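Local structure of aromatic-amino-acid transaminase TyrB (Burkholderia cenocepacia K56-2Valvano, 4WD2) at residues K71-A85 with S292-L306. The protein probably catalyses the pyridoxal-phosphate-dependent transfer of amino groups between aromatic amino acids and 2-oxo acids. Numbering follows the deposited sequence.
Sequences KPYLPMVGLAAYRDA and SNPQTYGAKVVAAVL
Helix 80-85 passes Ala-303 of helix 297-306 at Tyr-82, the two axes 8.8 Å apart at closest and their N-to-C directions 52° apart, while the loops ahead of both helices meet at Met-76 and Asn-293. Both segments belong to the class I and II aminotransferase family, pyridoxal-phosphate enzymes of fold type I, here a dimer. Between the helices the packing is largely apolar. The Tyr-82 ring, its CG anti to the backbone N (chi1 178°), reaches across to the Ala-299 and Val-302 side of the neighbouring helix: CD2 lies 3.6 Å from Ala-299 CB, and CE2 lies 3.6 Å from Val-302 CG1. The Ala-299 carbonyl oxygen sits at the ring edge, and the Tyr-82 hydroxyl is tied to the Gly-264 carbonyl, which fixes the far end of the side chain. Leu-79, at the N-cap position, lays CD2 against Lys-300 CD, the two side chains crossing at about a right angle.

No direct hydrogen bond joins the segments; two waters bridge the loops instead. One donates to Pro-72 O and Thr-296 OG1, a hydroxyl that also bonds Gly-260 O of the second subunit. The other accepts from Leu-74 N and donates to Asn-293 OD1 (2.6 Å) and Pro-294 O, so three bonds hold it. Leu-74 CD1 packs 3.6 Å from Gln-295 O. At the type I turn from Pro-75 to Gly-78, Pro-294 CG rests 3.5 Å from Gly-78 CA. Tyr-73 extends this loop to the active site of the second subunit, its hydroxyl hydrogen-bonded to the pyridoxal-phosphate lysine there. Ring and Asn-293 amide planes stand 68° apart, with OD1 at the ring edge, 3.3 Å from Tyr-73 CD1.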
ATOM      1  N   LYS A  71      -8.245  -9.438 -13.053  1.00 18.99           N
ATOM      2  CA  LYS A  71      -7.206  -8.906 -12.180  1.00 16.62           C
ATOM      3  C   LYS A  71      -7.125  -9.696 -10.876  1.00 16.36           C
ATOM      4  O   LYS A  71      -7.634  -9.256  -9.848  1.00 16.67           O
ATOM      5  CB  LYS A  71      -7.456  -7.421 -11.899  1.00 16.77           C
ATOM      6  CG  LYS A  71      -7.357  -6.533 -13.138  1.00 17.73           C
ATOM      7  CD  LYS A  71      -5.915  -6.452 -13.645  1.00 19.09           C
ATOM      8  CE  LYS A  71      -5.842  -6.024 -15.111  1.00 21.21           C
ATOM      9  NZ  LYS A  71      -4.430  -5.895 -15.587  1.00 22.60           N
ATOM     10  N   PRO A  72      -6.484 -10.876 -10.919  1.00 15.38           N
ATOM     11  CA  PRO A  72      -6.302 -11.674  -9.704  1.00 15.33           C
ATOM     12  C   PRO A  72      -5.251 -11.076  -8.776  1.00 13.54           C
ATOM     13  O   PRO A  72      -4.497 -10.187  -9.186  1.00 11.12           O
ATOM     14  CB  PRO A  72      -5.838 -13.029 -10.245  1.00 15.11           C
ATOM     15  CG  PRO A  72      -5.113 -12.676 -11.502  1.00 16.31           C
ATOM     16  CD  PRO A  72      -5.910 -11.543 -12.101  1.00 16.54           C
ATOM     17  N   TYR A  73      -5.217 -11.557  -7.536  1.00 13.15           N
ATOM     18  CA  TYR A  73      -4.188 -11.147  -6.595  1.00 13.42           C
ATOM     19  C   TYR A  73      -2.812 -11.472  -7.152  1.00 14.68           C
ATOM     20  O   TYR A  73      -2.592 -12.562  -7.689  1.00 10.52           O
ATOM     21  CB  TYR A  73      -4.355 -11.843  -5.236  1.00 13.10           C
ATOM     22  CG  TYR A  73      -5.571 -11.446  -4.428  1.00 13.08           C
ATOM     23  CD1 TYR A  73      -5.663 -10.189  -3.849  1.00 10.45           C
ATOM     24  CD2 TYR A  73      -6.607 -12.348  -4.205  1.00 11.02           C
ATOM     25  CE1 TYR A  73      -6.759  -9.828  -3.099  1.00 10.78           C
ATOM     26  CE2 TYR A  73      -7.712 -11.995  -3.448  1.00 11.34           C
ATOM     27  CZ  TYR A  73      -7.780 -10.733  -2.902  1.00 11.71           C
ATOM     28  OH  TYR A  73      -8.862 -10.368  -2.152  1.00 11.67           O
ATOM     29  N   LEU A  74      -1.900 -10.518  -7.026  1.00 14.68           N
ATOM     30  CA  LEU A  74      -0.487 -10.753  -7.286  1.00 13.38           C
ATOM     31  C   LEU A  74       0.109 -11.482  -6.088  1.00 12.47           C
ATOM     32  O   LEU A  74      -0.506 -11.506  -5.020  1.00 11.30           O
ATOM     33  CB  LEU A  74       0.250  -9.428  -7.535  1.00 13.22           C
ATOM     34  CG  LEU A  74      -0.120  -8.564  -8.750  1.00 14.44           C
ATOM     35  CD1 LEU A  74       0.779  -7.335  -8.825  1.00  9.41           C
ATOM     36  CD2 LEU A  74      -0.028  -9.364 -10.038  1.00 14.74           C
ATOM     37  N   PRO A  75       1.307 -12.083  -6.257  1.00 12.30           N
ATOM     38  CA  PRO A  75       2.062 -12.597  -5.108  1.00 11.02           C
ATOM     39  C   PRO A  75       2.368 -11.487  -4.105  1.00 10.93           C
ATOM     40  O   PRO A  75       2.385 -10.324  -4.492  1.00 10.61           O
ATOM     41  CB  PRO A  75       3.355 -13.120  -5.739  1.00 11.13           C
ATOM     42  CG  PRO A  75       3.007 -13.399  -7.153  1.00 11.01           C
ATOM     43  CD  PRO A  75       1.986 -12.376  -7.534  1.00 12.39           C
ATOM     44  N   MET A  76       2.614 -11.838  -2.848  1.00 10.61           N
ATOM     45  CA  MET A  76       2.994 -10.848  -1.835  1.00 11.59           C
ATOM     46  C   MET A  76       4.154  -9.969  -2.300  1.00 12.25           C
ATOM     47  O   MET A  76       4.167  -8.767  -2.048  1.00 11.23           O
ATOM     48  CB  MET A  76       3.362 -11.541  -0.516  1.00 11.60           C
ATOM     49  CG  MET A  76       2.164 -12.144   0.217  1.00 11.83           C
ATOM     50  SD  MET A  76       2.615 -13.025   1.732  1.00 21.26           S
ATOM     51  CE  MET A  76       3.428 -14.464   1.044  1.00 34.58           C
ATOM     52  N   VAL A  77       5.114 -10.567  -3.000  1.00 13.02           N
ATOM     53  CA  VAL A  77       6.288  -9.828  -3.470  1.00 12.70           C
ATOM     54  C   VAL A  77       6.024  -9.095  -4.779  1.00 12.61           C
ATOM     55  O   VAL A  77       6.894  -8.409  -5.293  1.00 13.58           O
ATOM     56  CB  VAL A  77       7.504 -10.760  -3.657  1.00 12.13           C
ATOM     57  CG1 VAL A  77       7.942 -11.319  -2.319  1.00 12.24           C
ATOM     58  CG2 VAL A  77       7.166 -11.882  -4.629  1.00 11.84           C
ATOM     59  N   GLY A  78       4.820  -9.240  -5.320  1.00 13.87           N
ATOM     60  CA  GLY A  78       4.465  -8.568  -6.557  1.00 11.18           C
ATOM     61  C   GLY A  78       4.778  -9.344  -7.820  1.00 10.72           C
ATOM     62  O   GLY A  78       5.104 -10.533  -7.787  1.00 10.10           O
ATOM     63  N   LEU A  79       4.673  -8.646  -8.946  1.00 11.77           N
ATOM     64  CA  LEU A  79       4.862  -9.228 -10.272  1.00 14.89           C
ATOM     65  C   LEU A  79       6.309  -9.673 -10.518  1.00 15.52           C
ATOM     66  O   LEU A  79       7.242  -8.885 -10.349  1.00 14.19           O
ATOM     67  CB  LEU A  79       4.433  -8.209 -11.332  1.00 17.85           C
ATOM     68  CG  LEU A  79       4.042  -8.683 -12.730  1.00 21.11           C
ATOM     69  CD1 LEU A  79       2.798  -9.553 -12.658  1.00 21.02           C
ATOM     70  CD2 LEU A  79       3.815  -7.478 -13.649  1.00 22.48           C
ATOM     71  N   ALA A  80       6.484 -10.925 -10.936  1.00 14.11           N
ATOM     72  CA  ALA A  80       7.811 -11.503 -11.129  1.00 14.24           C
ATOM     73  C   ALA A  80       8.627 -10.751 -12.173  1.00 12.81           C
ATOM     74  O   ALA A  80       9.821 -10.517 -11.979  1.00 11.50           O
ATOM     75  CB  ALA A  80       7.697 -12.974 -11.517  1.00 16.45           C
ATOM     76  N   ALA A  81       7.986 -10.391 -13.282  1.00 12.08           N
ATOM     77  CA  ALA A  81       8.651  -9.664 -14.357  1.00 13.58           C
ATOM     78  C   ALA A  81       9.090  -8.275 -13.896  1.00 13.61           C
ATOM     79  O   ALA A  81      10.175  -7.811 -14.252  1.00 15.06           O
ATOM     80  CB  ALA A  81       7.740  -9.560 -15.573  1.00 15.45           C
ATOM     81  N   TYR A  82       8.249  -7.621 -13.098  1.00 13.66           N
ATOM     82  CA  TYR A  82       8.582  -6.322 -12.503  1.00 13.33           C
ATOM     83  C   TYR A  82       9.816  -6.415 -11.600  1.00 11.60           C
ATOM     84  O   TYR A  82      10.763  -5.639 -11.752  1.00 10.01           O
ATOM     85  CB  TYR A  82       7.386  -5.788 -11.709  1.00 11.60           C
ATOM     86  CG  TYR A  82       7.572  -4.461 -10.985  1.00 12.03           C
ATOM     87  CD1 TYR A  82       8.117  -4.407  -9.703  1.00 11.82           C
ATOM     88  CD2 TYR A  82       7.143  -3.269 -11.561  1.00 12.18           C
ATOM     89  CE1 TYR A  82       8.255  -3.199  -9.030  1.00 11.72           C
ATOM     90  CE2 TYR A  82       7.276  -2.061 -10.895  1.00 12.44           C
ATOM     91  CZ  TYR A  82       7.828  -2.032  -9.631  1.00 12.27           C
ATOM     92  OH  TYR A  82       7.952  -0.829  -8.974  1.00 11.67           O
ATOM     93  N   ARG A  83       9.789  -7.355 -10.655  1.00 11.90           N
ATOM     94  CA  ARG A  83      10.904  -7.580  -9.725  1.00 11.33           C
ATOM     95  C   ARG A  83      12.240  -7.784 -10.445  1.00 12.42           C
ATOM     96  O   ARG A  83      13.271  -7.218 -10.062  1.00  9.08           O
ATOM     97  CB  ARG A  83      10.619  -8.799  -8.838  1.00 10.38           C
ATOM     98  CG  ARG A  83       9.421  -8.655  -7.924  1.00 10.42           C
ATOM     99  CD  ARG A  83       9.024 -10.007  -7.361  1.00 11.79           C
ATOM    100  NE  ARG A  83      10.162 -10.678  -6.751  1.00 11.77           N
ATOM    101  CZ  ARG A  83      10.419 -11.975  -6.864  1.00 13.46           C
ATOM    102  NH1 ARG A  83       9.607 -12.762  -7.563  1.00 13.86           N
ATOM    103  NH2 ARG A  83      11.487 -12.486  -6.268  1.00 14.04           N
ATOM    104  N   ASP A  84      12.217  -8.598 -11.491  1.00 13.64           N
ATOM    105  CA  ASP A  84      13.438  -8.875 -12.233  1.00 13.74           C
ATOM    106  C   ASP A  84      13.930  -7.645 -12.984  1.00 11.88           C
ATOM    107  O   ASP A  84      15.131  -7.357 -13.009  1.00 11.25           O
ATOM    108  CB  ASP A  84      13.223 -10.026 -13.203  1.00 14.62           C
ATOM    109  CG  ASP A  84      14.452 -10.315 -14.017  1.00 17.52           C
ATOM    110  OD1 ASP A  84      15.399 -10.900 -13.455  1.00 18.24           O
ATOM    111  OD2 ASP A  84      14.479  -9.947 -15.210  1.00 19.36           O
ATOM    112  N   ALA A  85      12.998  -6.922 -13.596  1.00 11.51           N
ATOM    113  CA  ALA A  85      13.329  -5.705 -14.329  1.00 10.54           C
ATOM    114  C   ALA A  85      13.887  -4.648 -13.382  1.00 11.20           C
ATOM    115  O   ALA A  85      14.881  -3.995 -13.682  1.00 14.34           O
ATOM    116  CB  ALA A  85      12.111  -5.173 -15.055  1.00 10.04           C
ATOM    117  N   SER A 292      -1.219  -7.055   2.260  1.00 12.87           N
ATOM    118  CA  SER A 292      -1.410  -8.402   1.676  1.00 13.38           C
ATOM    119  C   SER A 292      -0.648  -8.645   0.378  1.00 12.65           C
ATOM    120  O   SER A 292       0.027  -9.664   0.240  1.00 12.63           O
ATOM    121  CB  SER A 292      -2.893  -8.708   1.424  1.00 15.56           C
ATOM    122  OG  SER A 292      -3.570  -9.048   2.616  1.00 18.99           O
ATOM    123  N   ASN A 293      -0.794  -7.734  -0.579  1.00 11.95           N
ATOM    124  CA  ASN A 293      -0.128  -7.849  -1.876  1.00 12.18           C
ATOM    125  C   ASN A 293      -0.300  -6.542  -2.650  1.00 12.07           C
ATOM    126  O   ASN A 293      -1.266  -5.816  -2.408  1.00 12.30           O
ATOM    127  CB  ASN A 293      -0.674  -9.044  -2.672  1.00 12.21           C
ATOM    128  CG  ASN A 293      -2.180  -9.167  -2.593  1.00 11.84           C
ATOM    129  OD1 ASN A 293      -2.912  -8.450  -3.279  1.00 11.67           O
ATOM    130  ND2 ASN A 293      -2.654 -10.101  -1.772  1.00 11.16           N
ATOM    131  N   PRO A 294       0.642  -6.224  -3.562  1.00 10.98           N
ATOM    132  CA  PRO A 294       0.648  -4.908  -4.216  1.00 10.70           C
ATOM    133  C   PRO A 294      -0.245  -4.844  -5.452  1.00 10.99           C
ATOM    134  O   PRO A 294      -0.776  -5.876  -5.863  1.00 12.03           O
ATOM    135  CB  PRO A 294       2.111  -4.730  -4.601  1.00  8.33           C
ATOM    136  CG  PRO A 294       2.542  -6.129  -4.934  1.00  8.95           C
ATOM    137  CD  PRO A 294       1.800  -7.038  -3.980  1.00  9.77           C
ATOM    138  N   GLN A 295      -0.384  -3.655  -6.042  1.00 10.69           N
ATOM    139  CA  GLN A 295      -1.329  -3.440  -7.136  1.00 10.00           C
ATOM    140  C   GLN A 295      -0.719  -3.709  -8.506  1.00 10.95           C
ATOM    141  O   GLN A 295       0.503  -3.779  -8.673  1.00 11.12           O
ATOM    142  CB  GLN A 295      -1.901  -2.015  -7.090  1.00 11.11           C
ATOM    143  CG  GLN A 295      -1.021  -0.925  -7.702  1.00 12.06           C
ATOM    144  CD  GLN A 295       0.148  -0.511  -6.810  1.00 12.65           C
ATOM    145  OE1 GLN A 295       0.606  -1.270  -5.960  1.00 12.93           O
ATOM    146  NE2 GLN A 295       0.629   0.704  -7.006  1.00 14.22           N
ATOM    147  N   THR A 296      -1.598  -3.848  -9.488  1.00 10.35           N
ATOM    148  CA  THR A 296      -1.226  -4.411 -10.776  1.00 11.58           C
ATOM    149  C   THR A 296      -0.919  -3.354 -11.830  1.00 10.59           C
ATOM    150  O   THR A 296       0.050  -3.473 -12.571  1.00  9.81           O
ATOM    151  CB  THR A 296      -2.351  -5.331 -11.295  1.00 11.62           C
ATOM    152  OG1 THR A 296      -2.509  -6.442 -10.404  1.00 12.68           O
ATOM    153  CG2 THR A 296      -2.044  -5.847 -12.689  1.00 11.62           C
ATOM    154  N   TYR A 297      -1.748  -2.322 -11.895  1.00 11.34           N
ATOM    155  CA  TYR A 297      -1.698  -1.398 -13.022  1.00 11.84           C
ATOM    156  C   TYR A 297      -0.317  -0.760 -13.223  1.00 11.64           C
ATOM    157  O   TYR A 297       0.326  -0.988 -14.248  1.00 10.38           O
ATOM    158  CB  TYR A 297      -2.755  -0.308 -12.864  1.00 12.39           C
ATOM    159  CG  TYR A 297      -2.831   0.567 -14.084  1.00 14.76           C
ATOM    160  CD1 TYR A 297      -2.301   1.845 -14.078  1.00 15.21           C
ATOM    161  CD2 TYR A 297      -3.402   0.095 -15.260  1.00 16.61           C
ATOM    162  CE1 TYR A 297      -2.354   2.644 -15.200  1.00 17.67           C
ATOM    163  CE2 TYR A 297      -3.456   0.885 -16.394  1.00 18.31           C
ATOM    164  CZ  TYR A 297      -2.934   2.162 -16.356  1.00 18.71           C
ATOM    165  OH  TYR A 297      -2.985   2.959 -17.483  1.00 20.20           O
ATOM    166  N   GLY A 298       0.136   0.028 -12.250  1.00 11.37           N
ATOM    167  CA  GLY A 298       1.435   0.681 -12.332  1.00 11.13           C
ATOM    168  C   GLY A 298       2.622  -0.248 -12.576  1.00 13.07           C
ATOM    169  O   GLY A 298       3.552   0.094 -13.319  1.00 13.11           O
ATOM    170  N   ALA A 299       2.605  -1.421 -11.955  1.00 11.21           N
ATOM    171  CA  ALA A 299       3.690  -2.384 -12.136  1.00 11.08           C
ATOM    172  C   ALA A 299       3.715  -2.973 -13.556  1.00 11.67           C
ATOM    173  O   ALA A 299       4.785  -3.222 -14.113  1.00 11.64           O
ATOM    174  CB  ALA A 299       3.584  -3.497 -11.104  1.00 10.61           C
ATOM    175  N   LYS A 300       2.539  -3.202 -14.136  1.00 13.33           N
ATOM    176  CA  LYS A 300       2.445  -3.646 -15.524  1.00 13.84           C
ATOM    177  C   LYS A 300       3.034  -2.608 -16.466  1.00 11.89           C
ATOM    178  O   LYS A 300       3.735  -2.958 -17.409  1.00 12.22           O
ATOM    179  CB  LYS A 300       0.992  -3.930 -15.917  1.00 17.27           C
ATOM    180  CG  LYS A 300       0.420  -5.234 -15.378  1.00 22.10           C
ATOM    181  CD  LYS A 300       1.073  -6.466 -16.001  1.00 26.01           C
ATOM    182  CE  LYS A 300       0.193  -7.699 -15.821  1.00 29.24           C
ATOM    183  NZ  LYS A 300       0.897  -8.977 -16.152  1.00 30.08           N
ATOM    184  N   VAL A 301       2.743  -1.334 -16.209  1.00 10.59           N
ATOM    185  CA  VAL A 301       3.266  -0.243 -17.031  1.00 10.72           C
ATOM    186  C   VAL A 301       4.784  -0.194 -16.948  1.00 11.89           C
ATOM    187  O   VAL A 301       5.472  -0.160 -17.972  1.00 13.65           O
ATOM    188  CB  VAL A 301       2.694   1.137 -16.607  1.00 12.15           C
ATOM    189  CG1 VAL A 301       3.435   2.263 -17.318  1.00 13.57           C
ATOM    190  CG2 VAL A 301       1.203   1.218 -16.898  1.00 11.91           C
ATOM    191  N   VAL A 302       5.304  -0.189 -15.725  1.00 10.21           N
ATOM    192  CA  VAL A 302       6.743  -0.142 -15.515  1.00  9.96           C
ATOM    193  C   VAL A 302       7.434  -1.366 -16.118  1.00  9.38           C
ATOM    194  O   VAL A 302       8.445  -1.232 -16.809  1.00  8.97           O
ATOM    195  CB  VAL A 302       7.086  -0.031 -14.013  1.00  9.90           C
ATOM    196  CG1 VAL A 302       8.567  -0.301 -13.776  1.00  7.47           C
ATOM    197  CG2 VAL A 302       6.685   1.345 -13.478  1.00  9.78           C
ATOM    198  N   ALA A 303       6.888  -2.554 -15.869  1.00  9.81           N
ATOM    199  CA  ALA A 303       7.469  -3.779 -16.417  1.00 10.41           C
ATOM    200  C   ALA A 303       7.451  -3.777 -17.951  1.00 11.81           C
ATOM    201  O   ALA A 303       8.391  -4.250 -18.591  1.00 12.62           O
ATOM    202  CB  ALA A 303       6.741  -5.001 -15.881  1.00 11.51           C
ATOM    203  N   ALA A 304       6.385  -3.241 -18.534  1.00 11.34           N
ATOM    204  CA  ALA A 304       6.278  -3.161 -19.984  1.00 12.56           C
ATOM    205  C   ALA A 304       7.310  -2.195 -20.560  1.00 11.20           C
ATOM    206  O   ALA A 304       7.891  -2.455 -21.608  1.00 11.56           O
ATOM    207  CB  ALA A 304       4.866  -2.746 -20.397  1.00 13.32           C
ATOM    208  N   VAL A 305       7.545  -1.080 -19.874  1.00 11.08           N
ATOM    209  CA  VAL A 305       8.510  -0.099 -20.355  1.00 10.69           C
ATOM    210  C   VAL A 305       9.933  -0.640 -20.243  1.00 10.38           C
ATOM    211  O   VAL A 305      10.694  -0.610 -21.210  1.00 10.74           O
ATOM    212  CB  VAL A 305       8.397   1.232 -19.585  1.00  9.78           C
ATOM    213  CG1 VAL A 305       9.586   2.113 -19.892  1.00 10.35           C
ATOM    214  CG2 VAL A 305       7.096   1.947 -19.941  1.00 10.20           C
ATOM    215  N   LEU A 306      10.287  -1.160 -19.073  1.00  9.96           N
ATOM    216  CA  LEU A 306      11.643  -1.659 -18.848  1.00 10.95           C
ATOM    217  C   LEU A 306      11.976  -2.906 -19.673  1.00 12.29           C
ATOM    218  O   LEU A 306      13.126  -3.099 -20.059  1.00 13.08           O
ATOM    219  CB  LEU A 306      11.855  -1.966 -17.363  1.00 11.52           C
ATOM    220  CG  LEU A 306      11.808  -0.788 -16.394  1.00 11.38           C
ATOM    221  CD1 LEU A 306      11.970  -1.286 -14.976  1.00 10.97           C
ATOM    222  CD2 LEU A 306      12.888   0.239 -16.739  1.00 12.31           C
TER
HETATM  223  O   HOH W   1      -3.896  -8.863 -11.366  1.00 12.61           O
HETATM  224  O   HOH W   2      -2.741  -8.110  -5.841  1.00  9.52           O